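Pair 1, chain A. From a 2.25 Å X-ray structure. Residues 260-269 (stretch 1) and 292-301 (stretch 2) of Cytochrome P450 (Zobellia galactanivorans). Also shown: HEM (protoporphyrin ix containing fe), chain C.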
# COMPACT_ATOMS: atom_id res chain seq x y z
N MET A 260 7.57 7.17 -7.71
CA MET A 260 7.65 5.75 -7.48
C MET A 260 6.29 5.13 -7.09
O MET A 260 5.94 4.08 -7.59
CB MET A 260 8.73 5.46 -6.48
CG MET A 260 10.08 5.62 -7.17
SD MET A 260 11.41 5.06 -6.14
CE MET A 260 12.80 5.84 -7.02
N ILE A 261 5.52 5.79 -6.26
CA ILE A 261 4.19 5.27 -5.97
C ILE A 261 3.33 5.20 -7.23
O ILE A 261 2.60 4.26 -7.42
CB ILE A 261 3.48 6.07 -4.87
CG1 ILE A 261 4.22 5.91 -3.53
CG2 ILE A 261 2.03 5.63 -4.73
CD1 ILE A 261 4.48 4.48 -3.12
N ARG A 262 3.38 6.20 -8.07
CA ARG A 262 2.63 6.20 -9.34
C ARG A 262 2.97 4.99 -10.24
O ARG A 262 2.09 4.25 -10.71
CB ARG A 262 2.94 7.48 -10.15
CG ARG A 262 2.12 7.62 -11.43
CD ARG A 262 2.66 8.71 -12.36
NE ARG A 262 3.99 8.38 -12.90
CZ ARG A 262 4.19 7.60 -13.95
NH1 ARG A 262 3.15 7.08 -14.58
NH2 ARG A 262 5.41 7.33 -14.34
N TYR A 263 4.26 4.88 -10.51
CA TYR A 263 4.75 3.94 -11.44
C TYR A 263 4.61 2.54 -10.90
O TYR A 263 4.12 1.67 -11.60
CB TYR A 263 6.21 4.21 -11.79
CG TYR A 263 6.77 3.21 -12.77
CD1 TYR A 263 6.54 3.34 -14.13
CD2 TYR A 263 7.60 2.18 -12.35
CE1 TYR A 263 7.08 2.43 -15.04
CE2 TYR A 263 8.16 1.27 -13.24
CZ TYR A 263 7.88 1.39 -14.59
OH TYR A 263 8.40 0.49 -15.48
N PHE A 264 5.03 2.30 -9.66
CA PHE A 264 4.87 0.95 -9.08
C PHE A 264 3.44 0.56 -8.69
O PHE A 264 3.08 -0.60 -8.76
CB PHE A 264 5.77 0.76 -7.91
CG PHE A 264 7.22 0.89 -8.25
CD1 PHE A 264 7.76 0.24 -9.33
CD2 PHE A 264 8.05 1.61 -7.44
CE1 PHE A 264 9.10 0.35 -9.64
CE2 PHE A 264 9.40 1.71 -7.75
CZ PHE A 264 9.91 1.11 -8.85
N SER A 265 2.64 1.54 -8.30
CA SER A 265 1.23 1.32 -7.90
C SER A 265 1.02 0.01 -7.15
O SER A 265 0.27 -0.84 -7.57
CB SER A 265 0.29 1.45 -9.10
OG SER A 265 0.15 2.82 -9.54
N PRO A 266 1.68 -0.12 -5.99
CA PRO A 266 1.74 -1.38 -5.25
C PRO A 266 0.40 -1.95 -4.84
O PRO A 266 0.30 -3.17 -4.69
CB PRO A 266 2.60 -1.03 -4.05
CG PRO A 266 3.28 0.24 -4.40
CD PRO A 266 2.31 0.97 -5.24
N LEU A 267 -0.63 -1.12 -4.70
CA LEU A 267 -2.00 -1.66 -4.65
C LEU A 267 -2.64 -1.48 -6.02
O LEU A 267 -3.04 -0.38 -6.42
CB LEU A 267 -2.86 -1.00 -3.56
CG LEU A 267 -4.26 -1.61 -3.32
CD1 LEU A 267 -4.19 -3.08 -3.02
CD2 LEU A 267 -4.94 -0.94 -2.14
N THR A 268 -2.77 -2.59 -6.73
CA THR A 268 -3.17 -2.59 -8.12
C THR A 268 -4.55 -2.07 -8.33
O THR A 268 -4.79 -1.23 -9.21
CB THR A 268 -3.02 -4.01 -8.73
OG1 THR A 268 -1.64 -4.38 -8.71
CG2 THR A 268 -3.50 -4.05 -10.15
N GLN A 269 -5.47 -2.49 -7.48
CA GLN A 269 -6.89 -2.18 -7.69
C GLN A 269 -7.67 -2.46 -6.43
O GLN A 269 -7.19 -3.12 -5.54
CB GLN A 269 -7.49 -3.03 -8.85
CG GLN A 269 -7.49 -4.53 -8.58
CD GLN A 269 -8.14 -5.38 -9.69
OE1 GLN A 269 -8.81 -4.87 -10.59
NE2 GLN A 269 -7.95 -6.69 -9.59
N SER A 292 -14.01 -2.50 -10.34
CA SER A 292 -12.74 -2.24 -9.69
C SER A 292 -12.19 -0.87 -10.14
O SER A 292 -12.38 -0.45 -11.27
CB SER A 292 -11.74 -3.37 -9.87
OG SER A 292 -10.87 -3.21 -10.97
N LEU A 293 -11.56 -0.18 -9.20
CA LEU A 293 -10.82 1.04 -9.45
C LEU A 293 -9.38 0.61 -9.66
O LEU A 293 -8.72 0.26 -8.71
CB LEU A 293 -10.97 1.96 -8.27
CG LEU A 293 -12.41 2.25 -7.86
CD1 LEU A 293 -12.56 3.01 -6.55
CD2 LEU A 293 -13.07 3.04 -8.96
N CYS A 294 -8.93 0.54 -10.90
CA CYS A 294 -7.62 -0.02 -11.16
C CYS A 294 -6.62 1.14 -11.15
O CYS A 294 -6.31 1.74 -12.19
CB CYS A 294 -7.61 -0.82 -12.46
SG CYS A 294 -6.03 -1.58 -12.86
N TRP A 295 -6.10 1.42 -9.97
CA TRP A 295 -5.14 2.50 -9.74
C TRP A 295 -3.91 2.34 -10.65
O TRP A 295 -3.38 3.32 -11.17
CB TRP A 295 -4.71 2.53 -8.24
CG TRP A 295 -5.82 2.29 -7.22
CD1 TRP A 295 -5.98 1.18 -6.43
CD2 TRP A 295 -6.90 3.18 -6.88
NE1 TRP A 295 -7.11 1.32 -5.62
CE2 TRP A 295 -7.68 2.54 -5.88
CE3 TRP A 295 -7.27 4.44 -7.32
CZ2 TRP A 295 -8.81 3.11 -5.32
CZ3 TRP A 295 -8.42 5.04 -6.76
CH2 TRP A 295 -9.19 4.37 -5.77
N ALA A 296 -3.45 1.11 -10.85
CA ALA A 296 -2.24 0.88 -11.65
C ALA A 296 -2.41 1.28 -13.14
O ALA A 296 -1.50 1.84 -13.71
CB ALA A 296 -1.78 -0.55 -11.55
N SER A 297 -3.58 1.02 -13.72
CA SER A 297 -3.90 1.51 -15.07
C SER A 297 -4.10 3.03 -15.14
O SER A 297 -3.60 3.68 -16.04
CB SER A 297 -5.16 0.81 -15.58
OG SER A 297 -5.57 1.31 -16.84
N ALA A 298 -4.82 3.59 -14.16
CA ALA A 298 -5.07 5.02 -14.14
C ALA A 298 -3.74 5.78 -14.08
O ALA A 298 -3.63 6.82 -14.68
CB ALA A 298 -5.97 5.39 -12.98
N ASN A 299 -2.74 5.21 -13.43
CA ASN A 299 -1.49 5.87 -13.20
C ASN A 299 -0.53 5.76 -14.40
O ASN A 299 0.59 6.28 -14.34
CB ASN A 299 -0.83 5.31 -11.92
CG ASN A 299 -1.39 5.93 -10.64
OD1 ASN A 299 -2.03 6.98 -10.65
ND2 ASN A 299 -1.11 5.28 -9.52
N ARG A 300 -0.96 5.04 -15.45
CA ARG A 300 -0.25 5.02 -16.74
C ARG A 300 -1.03 5.73 -17.88
O ARG A 300 -0.58 5.73 -19.00
CB ARG A 300 0.05 3.57 -17.17
CG ARG A 300 0.80 2.72 -16.17
CD ARG A 300 2.18 3.29 -15.88
NE ARG A 300 2.92 2.40 -15.01
CZ ARG A 300 3.75 1.44 -15.41
NH1 ARG A 300 4.01 1.25 -16.68
NH2 ARG A 300 4.35 0.67 -14.54
N ASP A 301 -2.21 6.28 -17.60
CA ASP A 301 -3.03 6.96 -18.59
C ASP A 301 -2.25 8.06 -19.36
O ASP A 301 -1.76 9.03 -18.76
CB ASP A 301 -4.24 7.57 -17.91
CG ASP A 301 -5.37 7.89 -18.88
OD1 ASP A 301 -5.08 8.21 -20.04
OD2 ASP A 301 -6.56 7.84 -18.49
CHA HEM C . -6.41 2.81 1.78
CHB HEM C . -2.60 2.17 -1.12
CHC HEM C . 0.29 1.73 2.71
CHD HEM C . -3.55 1.75 5.56
C1A HEM C . -5.61 2.70 0.66
C2A HEM C . -6.06 2.82 -0.69
C3A HEM C . -5.00 2.65 -1.46
C4A HEM C . -3.87 2.41 -0.65
CMA HEM C . -5.05 2.72 -2.95
CAA HEM C . -7.47 3.13 -1.20
CBA HEM C . -8.35 1.90 -1.07
CGA HEM C . -9.78 2.21 -1.47
O1A HEM C . -10.68 1.49 -1.05
O2A HEM C . -10.09 3.16 -2.21
C1B HEM C . -1.48 2.00 -0.33
C2B HEM C . -0.18 1.96 -0.87
C3B HEM C . 0.66 1.81 0.21
C4B HEM C . -0.22 1.79 1.41
CMB HEM C . 0.18 2.00 -2.32
CAB HEM C . 2.12 1.74 0.33
CBB HEM C . 2.98 2.00 -0.63
C1C HEM C . -0.49 1.70 3.83
C2C HEM C . -0.03 1.44 5.12
C3C HEM C . -1.13 1.38 5.94
C4C HEM C . -2.26 1.65 5.11
CMC HEM C . 1.39 1.26 5.55
CAC HEM C . -1.18 1.17 7.39
CBC HEM C . -0.16 0.96 8.22
C1D HEM C . -4.63 2.10 4.73
C2D HEM C . -5.99 2.32 5.27
C3D HEM C . -6.79 2.64 4.24
C4D HEM C . -5.92 2.56 3.06
CMD HEM C . -6.34 2.25 6.72
CAD HEM C . -8.27 2.96 4.31
CBD HEM C . -8.62 4.46 4.31
CGD HEM C . -10.14 4.65 4.46
O1D HEM C . -10.95 3.68 4.27
O2D HEM C . -10.66 5.78 4.76
NA HEM C . -4.25 2.40 0.66
NB HEM C . -1.46 1.89 1.00
NC HEM C . -1.84 1.80 3.82
ND HEM C . -4.66 2.27 3.42
FE HEM C . -3.15 2.10 2.26
O HOH W 1 1.29 2.12 -12.72
O HOH W 2 -3.41 -0.09 1.81

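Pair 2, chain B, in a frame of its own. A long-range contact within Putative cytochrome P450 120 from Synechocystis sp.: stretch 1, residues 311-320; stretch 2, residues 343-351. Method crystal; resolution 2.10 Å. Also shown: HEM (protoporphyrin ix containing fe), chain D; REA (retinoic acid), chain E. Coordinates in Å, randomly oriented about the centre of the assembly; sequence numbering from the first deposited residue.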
# COMPACT_ATOMS: atom_id res chain seq x y z
N VAL B 311 -1.59 -6.21 -12.28
CA VAL B 311 -2.58 -5.43 -11.50
C VAL B 311 -1.86 -4.28 -10.78
O VAL B 311 -2.23 -3.11 -10.95
CB VAL B 311 -3.39 -6.31 -10.49
CG1 VAL B 311 -4.17 -5.46 -9.52
CG2 VAL B 311 -4.37 -7.22 -11.21
N LEU B 312 -0.83 -4.60 -10.00
CA LEU B 312 -0.03 -3.61 -9.25
C LEU B 312 0.67 -2.61 -10.16
O LEU B 312 0.96 -1.47 -9.75
CB LEU B 312 1.02 -4.31 -8.36
CG LEU B 312 0.55 -5.24 -7.23
CD1 LEU B 312 1.73 -5.88 -6.52
CD2 LEU B 312 -0.37 -4.56 -6.23
N ARG B 313 0.98 -3.04 -11.39
CA ARG B 313 1.63 -2.19 -12.36
C ARG B 313 0.62 -1.15 -12.83
O ARG B 313 0.87 0.05 -12.75
CB ARG B 313 2.19 -3.02 -13.54
CG ARG B 313 3.25 -2.32 -14.39
CD ARG B 313 2.64 -1.37 -15.45
NE ARG B 313 1.61 -2.01 -16.29
CZ ARG B 313 0.85 -1.37 -17.20
NH1 ARG B 313 0.99 -0.07 -17.41
NH2 ARG B 313 -0.05 -2.04 -17.89
N LEU B 314 -0.51 -1.63 -13.35
CA LEU B 314 -1.53 -0.77 -13.93
C LEU B 314 -2.19 0.15 -12.90
O LEU B 314 -2.37 1.33 -13.16
CB LEU B 314 -2.60 -1.60 -14.68
CG LEU B 314 -3.68 -0.83 -15.46
CD1 LEU B 314 -3.11 0.19 -16.46
CD2 LEU B 314 -4.65 -1.78 -16.16
N ILE B 315 -2.54 -0.39 -11.74
CA ILE B 315 -3.16 0.43 -10.69
C ILE B 315 -2.37 0.30 -9.38
O ILE B 315 -2.72 -0.51 -8.53
CB ILE B 315 -4.64 0.03 -10.44
CG1 ILE B 315 -5.45 0.01 -11.76
CG2 ILE B 315 -5.30 0.99 -9.44
CD1 ILE B 315 -6.83 -0.61 -11.59
N PRO B 316 -1.30 1.09 -9.20
CA PRO B 316 -0.47 0.89 -8.01
C PRO B 316 -1.20 1.40 -6.75
O PRO B 316 -1.71 2.54 -6.74
CB PRO B 316 0.79 1.73 -8.32
CG PRO B 316 0.64 2.23 -9.74
CD PRO B 316 -0.82 2.21 -10.02
N PRO B 317 -1.26 0.58 -5.70
CA PRO B 317 -2.01 0.97 -4.47
C PRO B 317 -1.44 2.21 -3.80
O PRO B 317 -2.19 3.01 -3.22
CB PRO B 317 -1.83 -0.25 -3.55
CG PRO B 317 -1.54 -1.38 -4.49
CD PRO B 317 -0.68 -0.78 -5.57
N VAL B 318 -0.12 2.36 -3.86
CA VAL B 318 0.61 3.47 -3.22
C VAL B 318 1.18 4.31 -4.36
O VAL B 318 1.91 3.78 -5.21
CB VAL B 318 1.75 2.96 -2.31
CG1 VAL B 318 2.57 4.13 -1.72
CG2 VAL B 318 1.18 2.09 -1.18
N GLY B 319 0.82 5.59 -4.38
CA GLY B 319 1.17 6.48 -5.48
C GLY B 319 2.63 6.90 -5.56
O GLY B 319 3.17 7.12 -6.65
N GLY B 320 3.27 7.00 -4.40
CA GLY B 320 4.66 7.39 -4.35
C GLY B 320 5.11 7.66 -2.93
O GLY B 320 4.31 7.56 -1.99
N SER B 343 9.84 13.78 -4.70
CA SER B 343 8.80 12.75 -4.68
C SER B 343 8.94 11.84 -5.89
O SER B 343 8.95 12.32 -7.03
CB SER B 343 7.41 13.37 -4.69
OG SER B 343 6.41 12.36 -4.67
N TYR B 344 9.01 10.53 -5.64
CA TYR B 344 9.10 9.57 -6.72
C TYR B 344 7.70 9.03 -6.95
O TYR B 344 7.03 8.58 -6.02
CB TYR B 344 10.15 8.47 -6.44
CG TYR B 344 9.73 7.39 -5.45
CD1 TYR B 344 9.14 6.20 -5.88
CD2 TYR B 344 9.95 7.56 -4.08
CE1 TYR B 344 8.75 5.20 -4.96
CE2 TYR B 344 9.58 6.59 -3.17
CZ TYR B 344 8.97 5.42 -3.61
OH TYR B 344 8.62 4.47 -2.71
N GLN B 345 7.25 9.11 -8.20
CA GLN B 345 5.86 8.81 -8.53
C GLN B 345 5.77 7.47 -9.24
O GLN B 345 6.13 7.34 -10.42
CB GLN B 345 5.26 9.93 -9.38
CG GLN B 345 5.12 11.26 -8.61
CD GLN B 345 4.02 11.18 -7.55
OE1 GLN B 345 2.86 10.92 -7.87
NE2 GLN B 345 4.39 11.36 -6.29
N ILE B 346 5.31 6.48 -8.48
CA ILE B 346 5.13 5.11 -8.97
C ILE B 346 4.05 5.07 -10.07
O ILE B 346 4.21 4.40 -11.08
CB ILE B 346 4.76 4.14 -7.81
CG1 ILE B 346 5.82 4.17 -6.71
CG2 ILE B 346 4.54 2.70 -8.33
CD1 ILE B 346 5.37 3.54 -5.42
N SER B 347 2.97 5.81 -9.86
CA SER B 347 1.92 5.92 -10.86
C SER B 347 2.45 6.42 -12.21
O SER B 347 2.07 5.91 -13.25
CB SER B 347 0.79 6.81 -10.34
OG SER B 347 1.33 8.02 -9.80
N GLN B 348 3.32 7.43 -12.20
CA GLN B 348 3.91 7.94 -13.44
C GLN B 348 4.87 6.92 -14.10
O GLN B 348 4.81 6.70 -15.32
CB GLN B 348 4.60 9.31 -13.24
CG GLN B 348 3.68 10.41 -12.72
CD GLN B 348 4.41 11.69 -12.28
OE1 GLN B 348 3.90 12.44 -11.45
NE2 GLN B 348 5.60 11.95 -12.84
N THR B 349 5.74 6.30 -13.30
CA THR B 349 6.69 5.31 -13.81
C THR B 349 5.96 4.17 -14.51
O THR B 349 6.38 3.73 -15.58
CB THR B 349 7.59 4.73 -12.69
OG1 THR B 349 8.23 5.80 -11.99
CG2 THR B 349 8.68 3.82 -13.27
N HIS B 350 4.85 3.73 -13.92
CA HIS B 350 4.08 2.60 -14.44
C HIS B 350 3.21 2.95 -15.64
O HIS B 350 2.63 2.06 -16.26
CB HIS B 350 3.23 1.99 -13.32
CG HIS B 350 4.03 1.24 -12.30
ND1 HIS B 350 3.45 0.48 -11.31
CD2 HIS B 350 5.37 1.16 -12.10
CE1 HIS B 350 4.39 -0.04 -10.55
NE2 HIS B 350 5.56 0.35 -11.00
N ALA B 351 3.13 4.23 -15.95
CA ALA B 351 2.41 4.70 -17.14
C ALA B 351 3.37 5.12 -18.26
O ALA B 351 2.93 5.60 -19.30
CB ALA B 351 1.46 5.87 -16.78
CHA HEM D . 6.79 0.76 2.66
CHB HEM D . 3.82 -0.20 -1.07
CHC HEM D . 1.51 -3.55 1.59
CHD HEM D . 4.07 -2.23 5.47
C1A HEM D . 6.22 0.80 1.39
C2A HEM D . 6.61 1.62 0.27
C3A HEM D . 5.80 1.33 -0.77
C4A HEM D . 4.85 0.35 -0.32
CMA HEM D . 5.80 1.95 -2.18
CAA HEM D . 7.81 2.60 0.26
CBA HEM D . 7.41 4.03 0.63
CGA HEM D . 8.69 4.84 0.75
O1A HEM D . 9.39 4.98 -0.29
O2A HEM D . 8.99 5.33 1.88
C1B HEM D . 2.97 -1.22 -0.69
C2B HEM D . 2.02 -1.92 -1.54
C3B HEM D . 1.39 -2.85 -0.80
C4B HEM D . 1.91 -2.76 0.53
CMB HEM D . 1.81 -1.62 -3.05
CAB HEM D . 0.26 -3.85 -1.22
CBB HEM D . 0.20 -4.44 -2.43
C1C HEM D . 2.03 -3.53 2.87
C2C HEM D . 1.67 -4.43 3.95
C3C HEM D . 2.37 -4.07 5.03
C4C HEM D . 3.19 -2.91 4.66
CMC HEM D . 0.67 -5.61 3.84
CAC HEM D . 2.37 -4.75 6.43
CBC HEM D . 1.36 -4.65 7.30
C1D HEM D . 4.97 -1.25 5.09
C2D HEM D . 5.77 -0.49 6.02
C3D HEM D . 6.62 0.45 5.15
C4D HEM D . 6.26 0.14 3.78
CMD HEM D . 5.76 -0.60 7.56
CAD HEM D . 7.65 1.49 5.62
CBD HEM D . 9.05 0.94 5.33
CGD HEM D . 10.11 1.91 5.79
O1D HEM D . 11.29 1.48 5.85
O2D HEM D . 9.81 3.09 6.12
NA HEM D . 5.14 0.04 1.00
NB HEM D . 2.87 -1.75 0.58
NC HEM D . 2.95 -2.61 3.33
ND HEM D . 5.29 -0.86 3.78
FE HEM D . 4.22 -1.53 2.09
C1 REA E . 2.55 2.83 3.46
C2 REA E . 3.23 2.43 4.77
C3 REA E . 4.28 3.48 5.15
C4 REA E . 3.60 4.80 5.49
C5 REA E . 2.51 5.18 4.51
C6 REA E . 2.01 4.26 3.57
C7 REA E . 0.93 4.71 2.68
C8 REA E . 1.24 5.56 1.54
C9 REA E . 0.11 6.12 0.75
C10 REA E . 0.43 7.28 -0.05
C11 REA E . 0.00 7.46 -1.43
C12 REA E . 0.80 8.48 -2.11
C13 REA E . 0.21 9.55 -2.92
C14 REA E . 1.16 10.34 -3.60
C15 REA E . 0.92 11.05 -4.84
C16 REA E . 3.56 2.78 2.30
C17 REA E . 1.43 1.81 3.22
C18 REA E . 1.95 6.58 4.59
C19 REA E . -1.29 5.56 0.81
C20 REA E . -1.28 9.76 -2.98
O1 REA E . -0.17 10.94 -5.43
O2 REA E . 1.80 11.78 -5.32

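Superposing N, CA and C of 14 central residues brings pair 2 onto pair 1 with an RMSD of 0.4 Å. In both, stretch 1 is the end of a helix that runs into a loop, and stretch 2 leaves a strand for a short helix. The contact buries 617 Å² in pair 1 and 463 Å² in pair 2, both sides summed.

The best-conserved side chain is the arginine, Arg A262 and Arg B313, whose side-chain centres fall 0.1 Å apart. The rotamers nevertheless differ, chi2 being t in pair 1 and m in pair 2. Each NH1 donates to the backbone oxygen of the same matched position: Arg A262 NH1 to Asn A299 O at 2.7 Å, Arg B313 NH1 to His B350 O at 2.9 Å. Both acceptors lie near the guanidinium plane, at its edge, where N-H bonds point.

Asn A299 and His B350 match within 0.3 Å at CA, and both direct CA-to-CB toward stretch 1. Their bonds end differently. Asn A299 ND2 reaches Ser A265 OG at 2.8 Å with a nearly straight N-H...O angle of 173°, and Ser A265 OG in turn donates to Arg A262 O at 2.7 Å. His B350 ND1 contacts the helix end directly, through a weak bond to Arg B313 O at 3.0 Å and 129°. The serine thus relays in pair 1 what the imidazole does alone in pair 2, since Arg A262 O and Arg B313 O are matched acceptors.

The position of Ser A265 is taken by Pro B316, again with CA-to-CB toward the other stretch. Pro B316 offers no hydroxyl and packs instead, its CG 3.7 Å from His B350 ND1 and its CB 3.9 Å from Ile B346 CG2. Ser A265 CB lies 3.8 Å from Ala A296 CB, so the serine combines packing with its polar role.

Trp A295 and Ile B346 are the next inward pair. The tryptophan places CD1 3.3 Å from Leu A267 O, which lies at the ring edge, while HEM CMA sits over one ring face. The smaller Ile B346 fills this region with CD1, 3.5 Å from Val B318 O and 3.6 Å from HEM CMA.

The backbone is also tied by matched carbonyls. Thr A268 O accepts from Ala A296 N at 3.2 Å and 168°; Gly B319 O accepts weakly from Ile B346 N at 2.9 Å and from Ser B347 N at 3.5 Å.

At Gln A269 and Gly B320 the solutions part. Gln A269 OE1 accepts from Ser A292 OG at 2.7 Å. Gly B320 forms an antiparallel, non-hydrogen-bonded bridge with Gln B345; an ideal CB there would clash with Tyr B344 O at 2.3 Å.

Finally, Arg A300 lays its guanidinium flat on Tyr A263, centres 4.1 Å apart and planes at 10°, and its NH2 donates to Tyr A263 O at 3.1 Å. The matched Ala B351 and Leu B314 make no contact across the stretches.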